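Local coordinates for alpha-fucosidase (PDB 2EAB), which acts as a 1,2-alpha-L-fucosidase of glycoside hydrolase family 95, probably releasing terminal alpha-1,2-linked L-fucose from glycans, at residues Ser434-Glu439 / Gly816-Gly821; Arg820-Val825 / Ser841-Gln846; Ala834-Leu839 / Thr891-Lys896. All coordinates share one frame; numbering follows the deposited sequence.

In the fold
The chain is the catalytic piece of a longer protein; all contacts involve its C-terminal beta part. Interaction 1 is buried and nearest the chain centre: a loop of the helical catalytic part is joined to strand 812-819 by backbone and amide hydrogen bonds. Interaction 2 takes up the turn into strand 823-830, sharing Arg820 and Gly821 with interaction 1, and meets the loop after strand 833-841; it is partly buried and bridged by two waters. Interaction 3, farthest out, also partly buried and with two waters at one end, is pairing of strands 833-841 and 890-896 in the same sheet, apolar on one face and polar on the other. Leu839 packs on Phe823, linking interactions 2 and 3.

Interaction 1 (Ser434-Glu439 / Gly816-Gly821); sequences SANMGE and GLVARG. With EDO (1,2-ethanediol), chain G.
Ser434 and Asn436, in a loop of the helical catalytic part, meet Gly816 to Val818 of strand 812-819 in the C-terminal beta part, at a G1 beta bulge where Gly816 and Leu817 both face Val825. Two hydrogen bonds join loop and strand. Val818 N donates to Ser434 O at 2.9 Å. Asn436 ND2 donates to Gly816 O, also at 2.9 Å, by a bent bond (143° at the hydrogen) whose acceptor lies 21° out of the amide plane. Two CA-H...O contacts reinforce them, from Leu817 CA to Ser434 O (3.3 Å) and from Ser434 CA to Val818 O (3.5 Å). The hydroxyl of Ser434 is engaged by Asp777 of helix 767-780. Farther along, Arg820 NH2 donates to O1 of an ethanediol, probably from the crystallisation liquor, at 3.0 Å; salt bridges to Glu517 and Glu520 also hold this guanidinium. Packing rests on Asn436 and Val818, whose side chains cross at about a right angle. CG of Asn436 stands anti to its backbone N (chi1 -150°), which brings the amide carbon against the valine: Val818 CG2 lies 3.5 Å from Asn436 CG and 3.8 Å from both OD1 and ND2.

Interaction 2 (Arg820-Val825 / Ser841-Gln846); sequences RGNFTV and SNKGKQ. With EDO (1,2-ethanediol), chain G.
The Phe823 ring meets Lys845 O at its edge, near the ring plane, with CZ 3.4 Å from that oxygen; Arg820 O lies in plane at the edge as well. Over one face sits a water, its oxygen 3.6 Å above the plane of the Phe823 ring and offset toward the rim. Ser841 OG and Gln846 O approach obliquely. The amides of Asn822 and Asn842 are turned 66° apart, and their side chains cross at about a right angle, Asn822 CG lying 3.6 Å from Asn842 CB. CG of Asn822 is anti to its backbone N (chi1 -157°), and ND2 comes 3.6 Å from Lys843 CG while donating to Ser522 O. An alanine in place of Asn822 would probably leave Ser522 O without this donor and open a gap beside Asn842 CB. In the backbone, Asn842 N donates to Asn822 O at 2.9 Å, nearly along the C=O axis, next to the antiparallel non-hydrogen-bonded pair Phe823-Ser841.

The water over the ring donates to Gly821 O and accepts from Lys843 N and Lys845 N; it also bonds Ser841 OG, which has a second partner in Thr886. Another water accepts from Lys845 NZ at 2.7 Å and reaches Gly821 O weakly. Gly821 has no room for a CB, which would come 2.8 Å from Phe823 CE2. Asn822 has a positive phi (71°), and with Phe823 it faces Ala819: a G1 beta bulge at the turn of the hairpin formed by strands 812-819 and 823-830.

Interaction 3 (Ala834-Leu839 / Thr891-Lys896); sequences ATEVRL and TYTITK
Val837 and Leu839 pair with Ile894 and Tyr892 as neighbouring antiparallel strands, 833-841 and 890-896, inside the seven-stranded sheet of the C-terminal beta part. A classic beta bulge, Thr835 and Glu836 facing Thr828, lies where the chain turns a corner ahead of the pairing. Four backbone hydrogen bonds form two reciprocal pairs: Val837 N to Ile894 O (2.9 Å) with Ile894 N to Val837 O, and Leu839 N to Tyr892 O (2.8 Å) with Tyr892 N to Leu839 O. Between them sits the non-hydrogen-bonded pair Arg838-Thr893, and each of the four carbonyl oxygens also receives a CA-H...O contact.

The apolar face carries Val837, Leu839, Tyr892 and Ile894. Val837 CB meets Ile894 CB at 3.9 Å, and the Tyr892 ring turns its edge to Leu839 O, CD2 being 3.4 Å away. Strand 847-851, in another sheet, packs on Leu839 and Ile894; the Tyr892 hydroxyl bonds Thr887 N.

On the other face Arg838 and Thr893 lie side by side, pointing the same way. Thr891 CG2 rests over one face of the Arg838 guanidinium, 3.6 Å from NH2, while Thr891 OG1 bonds Thr840.

The Lys896 chain folds back at its end (chi3 -60°, chi4 -63°), bringing NZ beside Thr835, where it donates to two waters: one also binds Thr835 O and Lys896 N, the other donates to Ala834 O and lies 2.9 Å from Lys896 NZ.

Interaction 1 (Ser434-Glu439 / Gly816-Gly821)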
ATOM      1  N   SER A 434      -7.813  -2.988  -8.526  1.00  5.97           N
ATOM      2  CA  SER A 434      -7.648  -3.751  -9.763  1.00  6.15           C
ATOM      3  C   SER A 434      -7.554  -5.252  -9.491  1.00  6.16           C
ATOM      4  O   SER A 434      -8.005  -6.062 -10.310  1.00  6.41           O
ATOM      5  CB  SER A 434      -6.442  -3.254 -10.564  1.00  6.30           C
ATOM      6  OG  SER A 434      -5.236  -3.485  -9.859  1.00  6.79           O
ATOM      7  N   ALA A 435      -6.994  -5.614  -8.335  1.00  5.87           N
ATOM      8  CA  ALA A 435      -6.912  -7.018  -7.938  1.00  6.13           C
ATOM      9  C   ALA A 435      -8.105  -7.479  -7.091  1.00  6.22           C
ATOM     10  O   ALA A 435      -8.022  -8.495  -6.399  1.00  6.26           O
ATOM     11  CB  ALA A 435      -5.582  -7.312  -7.239  1.00  6.48           C
ATOM     12  N   ASN A 436      -9.216  -6.749  -7.175  1.00  6.41           N
ATOM     13  CA  ASN A 436     -10.504  -7.195  -6.621  1.00  6.53           C
ATOM     14  C   ASN A 436     -10.487  -7.368  -5.097  1.00  6.58           C
ATOM     15  O   ASN A 436     -10.910  -8.397  -4.563  1.00  6.84           O
ATOM     16  CB  ASN A 436     -10.975  -8.479  -7.326  1.00  6.87           C
ATOM     17  CG  ASN A 436     -12.487  -8.608  -7.382  1.00  6.80           C
ATOM     18  OD1 ASN A 436     -13.221  -7.997  -6.605  1.00  7.44           O
ATOM     19  ND2 ASN A 436     -12.959  -9.424  -8.320  1.00  7.82           N
ATOM     20  N   MET A 437      -9.996  -6.340  -4.409  1.00  6.27           N
ATOM     21  CA  MET A 437      -9.983  -6.307  -2.947  1.00  6.63           C
ATOM     22  C   MET A 437     -10.456  -4.940  -2.462  1.00  6.30           C
ATOM     23  O   MET A 437      -9.978  -4.439  -1.439  1.00  6.32           O
ATOM     24  CB  MET A 437      -8.571  -6.583  -2.415  1.00  6.75           C
ATOM     25  CG  MET A 437      -7.987  -7.911  -2.867  1.00  6.98           C
ATOM     26  SD  MET A 437      -6.336  -8.226  -2.237  1.00  7.67           S
ATOM     27  CE  MET A 437      -5.401  -6.931  -3.066  1.00  8.56           C
ATOM     28  N   GLY A 438     -11.413  -4.347  -3.178  1.00  6.67           N
ATOM     29  CA  GLY A 438     -11.790  -2.948  -2.959  1.00  7.17           C
ATOM     30  C   GLY A 438     -12.207  -2.614  -1.536  1.00  7.45           C
ATOM     31  O   GLY A 438     -11.894  -1.531  -1.029  1.00  7.48           O
ATOM     32  N   GLU A 439     -12.909  -3.534  -0.881  1.00  7.81           N
ATOM     33  CA  GLU A 439     -13.357  -3.288   0.488  1.00  8.32           C
ATOM     34  C   GLU A 439     -12.186  -3.105   1.455  1.00  7.42           C
ATOM     35  O   GLU A 439     -12.330  -2.485   2.511  1.00  7.59           O
ATOM     36  CB  GLU A 439     -14.285  -4.405   0.972  1.00  9.70           C
ATOM     37  CG  GLU A 439     -13.621  -5.753   1.142  1.00 12.90           C
ATOM     38  CD  GLU A 439     -13.778  -6.670  -0.052  1.00 15.52           C
ATOM     39  OE1 GLU A 439     -13.747  -6.194  -1.210  1.00 12.94           O
ATOM     40  OE2 GLU A 439     -13.939  -7.889   0.180  1.00 18.95           O
ATOM     41  N   GLY A 816     -11.075 -12.217 -12.871  1.00  7.84           N
ATOM     42  CA  GLY A 816     -11.411 -11.536 -11.633  1.00  7.73           C
ATOM     43  C   GLY A 816     -10.765 -10.186 -11.392  1.00  7.55           C
ATOM     44  O   GLY A 816     -10.919  -9.632 -10.306  1.00  7.47           O
ATOM     45  N   LEU A 817     -10.038  -9.653 -12.371  1.00  7.19           N
ATOM     46  CA  LEU A 817      -9.524  -8.287 -12.242  1.00  7.33           C
ATOM     47  C   LEU A 817     -10.681  -7.302 -12.322  1.00  7.18           C
ATOM     48  O   LEU A 817     -11.764  -7.658 -12.797  1.00  7.73           O
ATOM     49  CB  LEU A 817      -8.485  -7.981 -13.319  1.00  7.55           C
ATOM     50  CG  LEU A 817      -7.267  -8.906 -13.360  1.00  7.74           C
ATOM     51  CD1 LEU A 817      -6.272  -8.411 -14.395  1.00  9.34           C
ATOM     52  CD2 LEU A 817      -6.590  -9.036 -11.990  1.00  8.89           C
ATOM     53  N   VAL A 818     -10.470  -6.074 -11.855  1.00  7.19           N
ATOM     54  CA  VAL A 818     -11.526  -5.074 -11.878  1.00  7.33           C
ATOM     55  C   VAL A 818     -11.046  -3.847 -12.635  1.00  7.06           C
ATOM     56  O   VAL A 818      -9.908  -3.382 -12.441  1.00  7.29           O
ATOM     57  CB  VAL A 818     -12.009  -4.694 -10.450  1.00  7.50           C
ATOM     58  CG1 VAL A 818     -13.241  -3.806 -10.520  1.00  7.70           C
ATOM     59  CG2 VAL A 818     -12.327  -5.939  -9.642  1.00  8.40           C
ATOM     60  N   ALA A 819     -11.921  -3.351 -13.511  1.00  6.59           N
ATOM     61  CA  ALA A 819     -11.704  -2.120 -14.256  1.00  6.85           C
ATOM     62  C   ALA A 819     -12.565  -0.999 -13.701  1.00  6.45           C
ATOM     63  O   ALA A 819     -13.654  -1.229 -13.161  1.00  6.45           O
ATOM     64  CB  ALA A 819     -12.020  -2.337 -15.726  1.00  7.11           C
ATOM     65  N   ARG A 820     -12.063   0.219 -13.847  1.00  6.34           N
ATOM     66  CA  ARG A 820     -12.819   1.406 -13.484  1.00  6.57           C
ATOM     67  C   ARG A 820     -14.188   1.410 -14.175  1.00  6.37           C
ATOM     68  O   ARG A 820     -14.339   0.925 -15.303  1.00  6.52           O
ATOM     69  CB  ARG A 820     -12.009   2.660 -13.800  1.00  6.26           C
ATOM     70  CG  ARG A 820     -10.819   2.811 -12.861  1.00  6.81           C
ATOM     71  CD  ARG A 820      -9.955   3.995 -13.238  1.00  6.52           C
ATOM     72  NE  ARG A 820      -8.705   4.073 -12.482  1.00  6.52           N
ATOM     73  CZ  ARG A 820      -7.597   3.411 -12.806  1.00  6.96           C
ATOM     74  NH1 ARG A 820      -7.592   2.597 -13.858  1.00  6.66           N
ATOM     75  NH2 ARG A 820      -6.497   3.562 -12.078  1.00  7.58           N
ATOM     76  N   GLY A 821     -15.191   1.927 -13.473  1.00  6.65           N
ATOM     77  CA  GLY A 821     -16.586   1.793 -13.899  1.00  7.02           C
ATOM     78  C   GLY A 821     -17.256   0.572 -13.294  1.00  6.90           C
ATOM     79  O   GLY A 821     -18.474   0.387 -13.425  1.00  7.49           O
TER
HETATM   80  C1  EDO G4807      -3.151   2.574 -11.116  1.00 42.74           C
HETATM   81  O1  EDO G4807      -3.853   2.172 -12.395  1.00 37.02           O
HETATM   82  C2  EDO G4807      -3.726   1.628  -9.990  1.00 43.60           C
HETATM   83  O2  EDO G4807      -5.161   1.827  -9.955  1.00 37.12           O

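Interaction 2 (Arg820-Val825 / Ser841-Gln846)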
ATOM      1  N   ARG A 820     -12.063   0.219 -13.847  1.00  6.34           N
ATOM      2  CA  ARG A 820     -12.819   1.406 -13.484  1.00  6.57           C
ATOM      3  C   ARG A 820     -14.188   1.410 -14.175  1.00  6.37           C
ATOM      4  O   ARG A 820     -14.339   0.925 -15.303  1.00  6.52           O
ATOM      5  CB  ARG A 820     -12.009   2.660 -13.800  1.00  6.26           C
ATOM      6  CG  ARG A 820     -10.819   2.811 -12.861  1.00  6.81           C
ATOM      7  CD  ARG A 820      -9.955   3.995 -13.238  1.00  6.52           C
ATOM      8  NE  ARG A 820      -8.705   4.073 -12.482  1.00  6.52           N
ATOM      9  CZ  ARG A 820      -7.597   3.411 -12.806  1.00  6.96           C
ATOM     10  NH1 ARG A 820      -7.592   2.597 -13.858  1.00  6.66           N
ATOM     11  NH2 ARG A 820      -6.497   3.562 -12.078  1.00  7.58           N
ATOM     12  N   GLY A 821     -15.191   1.927 -13.473  1.00  6.65           N
ATOM     13  CA  GLY A 821     -16.586   1.793 -13.899  1.00  7.02           C
ATOM     14  C   GLY A 821     -17.256   0.572 -13.294  1.00  6.90           C
ATOM     15  O   GLY A 821     -18.474   0.387 -13.425  1.00  7.49           O
ATOM     16  N   ASN A 822     -16.453  -0.250 -12.617  1.00  6.79           N
ATOM     17  CA  ASN A 822     -16.895  -1.465 -11.934  1.00  6.84           C
ATOM     18  C   ASN A 822     -17.293  -2.567 -12.908  1.00  7.08           C
ATOM     19  O   ASN A 822     -18.469  -2.961 -13.007  1.00  7.44           O
ATOM     20  CB  ASN A 822     -17.989  -1.193 -10.892  1.00  7.07           C
ATOM     21  CG  ASN A 822     -18.054  -2.271  -9.834  1.00  6.86           C
ATOM     22  OD1 ASN A 822     -17.440  -3.332  -9.974  1.00  7.50           O
ATOM     23  ND2 ASN A 822     -18.788  -2.008  -8.766  1.00  7.50           N
ATOM     24  N   PHE A 823     -16.282  -3.042 -13.628  1.00  7.02           N
ATOM     25  CA  PHE A 823     -16.407  -4.210 -14.485  1.00  7.06           C
ATOM     26  C   PHE A 823     -15.413  -5.252 -14.004  1.00  7.25           C
ATOM     27  O   PHE A 823     -14.247  -4.929 -13.755  1.00  7.73           O
ATOM     28  CB  PHE A 823     -16.058  -3.875 -15.938  1.00  7.42           C
ATOM     29  CG  PHE A 823     -16.930  -2.828 -16.560  1.00  6.91           C
ATOM     30  CD1 PHE A 823     -18.045  -3.190 -17.310  1.00  7.73           C
ATOM     31  CD2 PHE A 823     -16.619  -1.480 -16.431  1.00  7.86           C
ATOM     32  CE1 PHE A 823     -18.854  -2.219 -17.902  1.00  7.75           C
ATOM     33  CE2 PHE A 823     -17.421  -0.500 -17.016  1.00  8.30           C
ATOM     34  CZ  PHE A 823     -18.539  -0.875 -17.759  1.00  8.17           C
ATOM     35  N   THR A 824     -15.851  -6.499 -13.883  1.00  7.39           N
ATOM     36  CA  THR A 824     -14.922  -7.590 -13.600  1.00  7.90           C
ATOM     37  C   THR A 824     -14.445  -8.151 -14.931  1.00  7.81           C
ATOM     38  O   THR A 824     -15.247  -8.337 -15.856  1.00  8.62           O
ATOM     39  CB  THR A 824     -15.573  -8.671 -12.722  1.00  8.08           C
ATOM     40  OG1 THR A 824     -16.135  -8.041 -11.567  1.00 10.16           O
ATOM     41  CG2 THR A 824     -14.541  -9.709 -12.271  1.00  8.26           C
ATOM     42  N   VAL A 825     -13.143  -8.394 -15.033  1.00  7.75           N
ATOM     43  CA  VAL A 825     -12.506  -8.705 -16.301  1.00  8.30           C
ATOM     44  C   VAL A 825     -11.748 -10.022 -16.230  1.00  7.99           C
ATOM     45  O   VAL A 825     -10.920 -10.231 -15.335  1.00  8.09           O
ATOM     46  CB  VAL A 825     -11.514  -7.590 -16.721  1.00  8.46           C
ATOM     47  CG1 VAL A 825     -10.836  -7.937 -18.038  1.00 10.50           C
ATOM     48  CG2 VAL A 825     -12.212  -6.237 -16.819  1.00  9.03           C
ATOM     49  N   SER A 841     -20.407  -6.600 -16.150  1.00  7.76           N
ATOM     50  CA  SER A 841     -20.777  -5.249 -15.765  1.00  7.92           C
ATOM     51  C   SER A 841     -21.452  -5.288 -14.404  1.00  7.96           C
ATOM     52  O   SER A 841     -22.536  -5.851 -14.261  1.00  8.64           O
ATOM     53  CB  SER A 841     -21.726  -4.637 -16.784  1.00  7.76           C
ATOM     54  OG  SER A 841     -22.049  -3.317 -16.396  1.00  8.12           O
ATOM     55  N   ASN A 842     -20.810  -4.703 -13.398  1.00  8.00           N
ATOM     56  CA  ASN A 842     -21.359  -4.737 -12.042  1.00  8.33           C
ATOM     57  C   ASN A 842     -22.299  -3.572 -11.734  1.00  8.37           C
ATOM     58  O   ASN A 842     -23.108  -3.648 -10.797  1.00  8.87           O
ATOM     59  CB  ASN A 842     -20.238  -4.825 -11.004  1.00  8.62           C
ATOM     60  CG  ASN A 842     -19.332  -6.019 -11.233  1.00  8.81           C
ATOM     61  OD1 ASN A 842     -18.102  -5.895 -11.253  1.00 10.06           O
ATOM     62  ND2 ASN A 842     -19.933  -7.181 -11.422  1.00  8.27           N
ATOM     63  N   LYS A 843     -22.209  -2.508 -12.531  1.00  8.25           N
ATOM     64  CA  LYS A 843     -23.013  -1.310 -12.301  1.00  8.66           C
ATOM     65  C   LYS A 843     -23.827  -0.845 -13.511  1.00  8.63           C
ATOM     66  O   LYS A 843     -24.543   0.146 -13.418  1.00  8.97           O
ATOM     67  CB  LYS A 843     -22.141  -0.163 -11.772  1.00  8.90           C
ATOM     68  CG  LYS A 843     -21.545  -0.401 -10.380  1.00  9.54           C
ATOM     69  CD  LYS A 843     -22.591  -0.423  -9.266  1.00 12.47           C
ATOM     70  CE  LYS A 843     -22.956   0.982  -8.824  1.00 13.82           C
ATOM     71  NZ  LYS A 843     -23.717   0.974  -7.544  1.00 14.60           N
ATOM     72  N   GLY A 844     -23.714  -1.546 -14.639  1.00  8.03           N
ATOM     73  CA  GLY A 844     -24.480  -1.200 -15.841  1.00  8.16           C
ATOM     74  C   GLY A 844     -23.977   0.013 -16.607  1.00  8.21           C
ATOM     75  O   GLY A 844     -24.718   0.606 -17.396  1.00  8.40           O
ATOM     76  N   LYS A 845     -22.719   0.391 -16.396  1.00  8.69           N
ATOM     77  CA  LYS A 845     -22.155   1.525 -17.118  1.00  8.81           C
ATOM     78  C   LYS A 845     -21.856   1.143 -18.566  1.00  8.72           C
ATOM     79  O   LYS A 845     -21.649  -0.027 -18.878  1.00  8.36           O
ATOM     80  CB  LYS A 845     -20.896   2.050 -16.414  1.00  9.32           C
ATOM     81  CG  LYS A 845     -21.097   2.446 -14.935  1.00 10.88           C
ATOM     82  CD  LYS A 845     -22.126   3.570 -14.739  1.00 13.56           C
ATOM     83  CE  LYS A 845     -22.596   3.684 -13.282  1.00 14.12           C
ATOM     84  NZ  LYS A 845     -21.537   4.119 -12.319  1.00 17.22           N
ATOM     85  N   GLN A 846     -21.841   2.136 -19.449  1.00  8.66           N
ATOM     86  CA  GLN A 846     -21.469   1.902 -20.835  1.00  9.08           C
ATOM     87  C   GLN A 846     -20.106   1.226 -20.903  1.00  8.51           C
ATOM     88  O   GLN A 846     -19.172   1.648 -20.219  1.00  8.88           O
ATOM     89  CB  GLN A 846     -21.409   3.220 -21.592  1.00  9.63           C
ATOM     90  CG  GLN A 846     -21.052   3.046 -23.049  1.00 10.70           C
ATOM     91  CD  GLN A 846     -20.889   4.357 -23.770  1.00 11.32           C
ATOM     92  OE1 GLN A 846     -20.068   5.199 -23.394  1.00 12.07           O
ATOM     93  NE2 GLN A 846     -21.667   4.540 -24.818  1.00 11.12           N
TER
HETATM   94  C1  EDO G4807      -3.151   2.574 -11.116  1.00 42.74           C
HETATM   95  O1  EDO G4807      -3.853   2.172 -12.395  1.00 37.02           O
HETATM   96  C2  EDO G4807      -3.726   1.628  -9.990  1.00 43.60           C
HETATM   97  O2  EDO G4807      -5.161   1.827  -9.955  1.00 37.12           O
HETATM   98  O   HOH W   1     -20.580  -1.222 -14.726  1.00  8.03           O
HETATM   99  O   HOH W   2     -19.482   2.462 -11.660  1.00 11.40           O

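Interaction 3 (Ala834-Leu839 / Thr891-Lys896)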
ATOM      1  N   ALA A 834      -5.410 -11.871 -27.627  1.00 10.45           N
ATOM      2  CA  ALA A 834      -6.609 -12.255 -26.888  1.00 10.18           C
ATOM      3  C   ALA A 834      -7.490 -13.187 -27.711  1.00 10.26           C
ATOM      4  O   ALA A 834      -7.743 -12.939 -28.896  1.00 10.39           O
ATOM      5  CB  ALA A 834      -7.401 -11.017 -26.473  1.00 10.31           C
ATOM      6  N   THR A 835      -7.946 -14.262 -27.076  1.00 10.26           N
ATOM      7  CA  THR A 835      -8.894 -15.186 -27.693  1.00 10.83           C
ATOM      8  C   THR A 835     -10.279 -15.044 -27.078  1.00 10.94           C
ATOM      9  O   THR A 835     -11.281 -15.420 -27.692  1.00 11.36           O
ATOM     10  CB  THR A 835      -8.433 -16.648 -27.562  1.00 11.01           C
ATOM     11  OG1 THR A 835      -8.230 -16.963 -26.179  1.00 11.73           O
ATOM     12  CG2 THR A 835      -7.141 -16.876 -28.332  1.00 11.60           C
ATOM     13  N   GLU A 836     -10.336 -14.515 -25.859  1.00 10.81           N
ATOM     14  CA  GLU A 836     -11.604 -14.292 -25.184  1.00 11.53           C
ATOM     15  C   GLU A 836     -11.454 -13.197 -24.137  1.00 10.83           C
ATOM     16  O   GLU A 836     -10.423 -13.113 -23.455  1.00 11.38           O
ATOM     17  CB  GLU A 836     -12.105 -15.581 -24.520  1.00 11.57           C
ATOM     18  CG  GLU A 836     -13.505 -15.475 -23.929  1.00 13.21           C
ATOM     19  CD  GLU A 836     -13.885 -16.675 -23.085  1.00 13.61           C
ATOM     20  OE1 GLU A 836     -13.277 -16.881 -22.012  1.00 16.11           O
ATOM     21  OE2 GLU A 836     -14.811 -17.404 -23.496  1.00 17.44           O
ATOM     22  N   VAL A 837     -12.468 -12.343 -24.045  1.00 10.19           N
ATOM     23  CA  VAL A 837     -12.612 -11.440 -22.913  1.00  9.99           C
ATOM     24  C   VAL A 837     -13.976 -11.708 -22.299  1.00  9.88           C
ATOM     25  O   VAL A 837     -14.971 -11.855 -23.022  1.00  9.66           O
ATOM     26  CB  VAL A 837     -12.500  -9.955 -23.328  1.00  9.86           C
ATOM     27  CG1 VAL A 837     -12.599  -9.049 -22.104  1.00 10.46           C
ATOM     28  CG2 VAL A 837     -11.196  -9.695 -24.071  1.00 10.64           C
ATOM     29  N   ARG A 838     -14.012 -11.805 -20.974  1.00  9.79           N
ATOM     30  CA  ARG A 838     -15.262 -11.889 -20.235  1.00 10.55           C
ATOM     31  C   ARG A 838     -15.392 -10.628 -19.397  1.00  9.70           C
ATOM     32  O   ARG A 838     -14.566 -10.367 -18.515  1.00  9.86           O
ATOM     33  CB  ARG A 838     -15.298 -13.149 -19.368  1.00 10.65           C
ATOM     34  CG  ARG A 838     -15.271 -14.438 -20.189  1.00 12.07           C
ATOM     35  CD  ARG A 838     -15.407 -15.691 -19.330  1.00 13.44           C
ATOM     36  NE  ARG A 838     -16.633 -15.695 -18.530  1.00 18.35           N
ATOM     37  CZ  ARG A 838     -17.827 -16.102 -18.957  1.00 20.39           C
ATOM     38  NH1 ARG A 838     -17.991 -16.549 -20.197  1.00 22.28           N
ATOM     39  NH2 ARG A 838     -18.867 -16.057 -18.134  1.00 21.63           N
ATOM     40  N   LEU A 839     -16.417  -9.836 -19.699  1.00  9.19           N
ATOM     41  CA  LEU A 839     -16.614  -8.542 -19.067  1.00  8.87           C
ATOM     42  C   LEU A 839     -17.916  -8.567 -18.284  1.00  8.36           C
ATOM     43  O   LEU A 839     -19.001  -8.582 -18.878  1.00  8.43           O
ATOM     44  CB  LEU A 839     -16.641  -7.437 -20.129  1.00  8.98           C
ATOM     45  CG  LEU A 839     -16.690  -6.000 -19.610  1.00  8.54           C
ATOM     46  CD1 LEU A 839     -15.301  -5.540 -19.172  1.00  9.99           C
ATOM     47  CD2 LEU A 839     -17.261  -5.066 -20.672  1.00  9.69           C
ATOM     48  N   THR A 891     -22.684 -10.690 -17.808  1.00 10.56           N
ATOM     49  CA  THR A 891     -21.352 -10.921 -18.350  1.00 10.77           C
ATOM     50  C   THR A 891     -21.404 -10.995 -19.875  1.00 11.00           C
ATOM     51  O   THR A 891     -22.220 -11.721 -20.460  1.00 11.51           O
ATOM     52  CB  THR A 891     -20.704 -12.195 -17.754  1.00 10.82           C
ATOM     53  OG1 THR A 891     -20.524 -12.020 -16.346  1.00 10.97           O
ATOM     54  CG2 THR A 891     -19.346 -12.472 -18.385  1.00 11.05           C
ATOM     55  N   TYR A 892     -20.518 -10.229 -20.501  1.00 10.99           N
ATOM     56  CA  TYR A 892     -20.414 -10.142 -21.953  1.00 11.20           C
ATOM     57  C   TYR A 892     -19.158 -10.855 -22.399  1.00 11.58           C
ATOM     58  O   TYR A 892     -18.095 -10.700 -21.789  1.00 12.37           O
ATOM     59  CB  TYR A 892     -20.413  -8.672 -22.390  1.00 11.37           C
ATOM     60  CG  TYR A 892     -21.655  -7.977 -21.905  1.00 10.70           C
ATOM     61  CD1 TYR A 892     -22.796  -7.924 -22.703  1.00 10.79           C
ATOM     62  CD2 TYR A 892     -21.717  -7.436 -20.623  1.00 10.44           C
ATOM     63  CE1 TYR A 892     -23.956  -7.322 -22.248  1.00 10.92           C
ATOM     64  CE2 TYR A 892     -22.873  -6.837 -20.157  1.00 11.31           C
ATOM     65  CZ  TYR A 892     -23.987  -6.780 -20.975  1.00 11.20           C
ATOM     66  OH  TYR A 892     -25.133  -6.191 -20.509  1.00 11.68           O
ATOM     67  N   THR A 893     -19.291 -11.657 -23.447  1.00 11.58           N
ATOM     68  CA  THR A 893     -18.175 -12.431 -23.955  1.00 11.82           C
ATOM     69  C   THR A 893     -17.726 -11.859 -25.296  1.00 11.51           C
ATOM     70  O   THR A 893     -18.538 -11.682 -26.214  1.00 11.76           O
ATOM     71  CB  THR A 893     -18.540 -13.928 -24.071  1.00 12.07           C
ATOM     72  OG1 THR A 893     -19.026 -14.399 -22.808  1.00 13.35           O
ATOM     73  CG2 THR A 893     -17.334 -14.757 -24.474  1.00 13.22           C
ATOM     74  N   ILE A 894     -16.435 -11.561 -25.389  1.00 10.95           N
ATOM     75  CA  ILE A 894     -15.855 -10.926 -26.567  1.00 10.79           C
ATOM     76  C   ILE A 894     -14.865 -11.881 -27.212  1.00 10.87           C
ATOM     77  O   ILE A 894     -13.922 -12.340 -26.564  1.00 10.87           O
ATOM     78  CB  ILE A 894     -15.170  -9.586 -26.208  1.00 10.66           C
ATOM     79  CG1 ILE A 894     -16.138  -8.683 -25.429  1.00 10.81           C
ATOM     80  CG2 ILE A 894     -14.669  -8.888 -27.464  1.00 10.45           C
ATOM     81  CD1 ILE A 894     -15.505  -7.422 -24.864  1.00 10.80           C
ATOM     82  N   THR A 895     -15.102 -12.188 -28.487  1.00 11.52           N
ATOM     83  CA  THR A 895     -14.321 -13.186 -29.217  1.00 12.04           C
ATOM     84  C   THR A 895     -14.019 -12.702 -30.632  1.00 12.55           C
ATOM     85  O   THR A 895     -14.693 -11.810 -31.138  1.00 12.37           O
ATOM     86  CB  THR A 895     -15.083 -14.524 -29.315  1.00 12.17           C
ATOM     87  OG1 THR A 895     -16.414 -14.275 -29.785  1.00 12.25           O
ATOM     88  CG2 THR A 895     -15.141 -15.223 -27.960  1.00 12.35           C
ATOM     89  N   LYS A 896     -13.004 -13.295 -31.261  1.00 13.30           N
ATOM     90  CA  LYS A 896     -12.645 -12.965 -32.643  1.00 15.04           C
ATOM     91  C   LYS A 896     -13.788 -13.265 -33.599  1.00 15.18           C
ATOM     92  O   LYS A 896     -14.412 -14.329 -33.518  1.00 15.43           O
ATOM     93  CB  LYS A 896     -11.444 -13.783 -33.106  1.00 15.09           C
ATOM     94  CG  LYS A 896     -10.106 -13.403 -32.513  1.00 16.48           C
ATOM     95  CD  LYS A 896      -8.988 -14.220 -33.165  1.00 16.97           C
ATOM     96  CE  LYS A 896      -9.163 -15.728 -32.967  1.00 19.19           C
ATOM     97  NZ  LYS A 896      -9.117 -16.147 -31.534  1.00 18.20           N
TER
HETATM   98  O   HOH W   3      -6.818 -14.446 -31.056  1.00 17.06           O
HETATM   99  O   HOH W   4     -11.640 -15.711 -30.316  1.00 14.44           O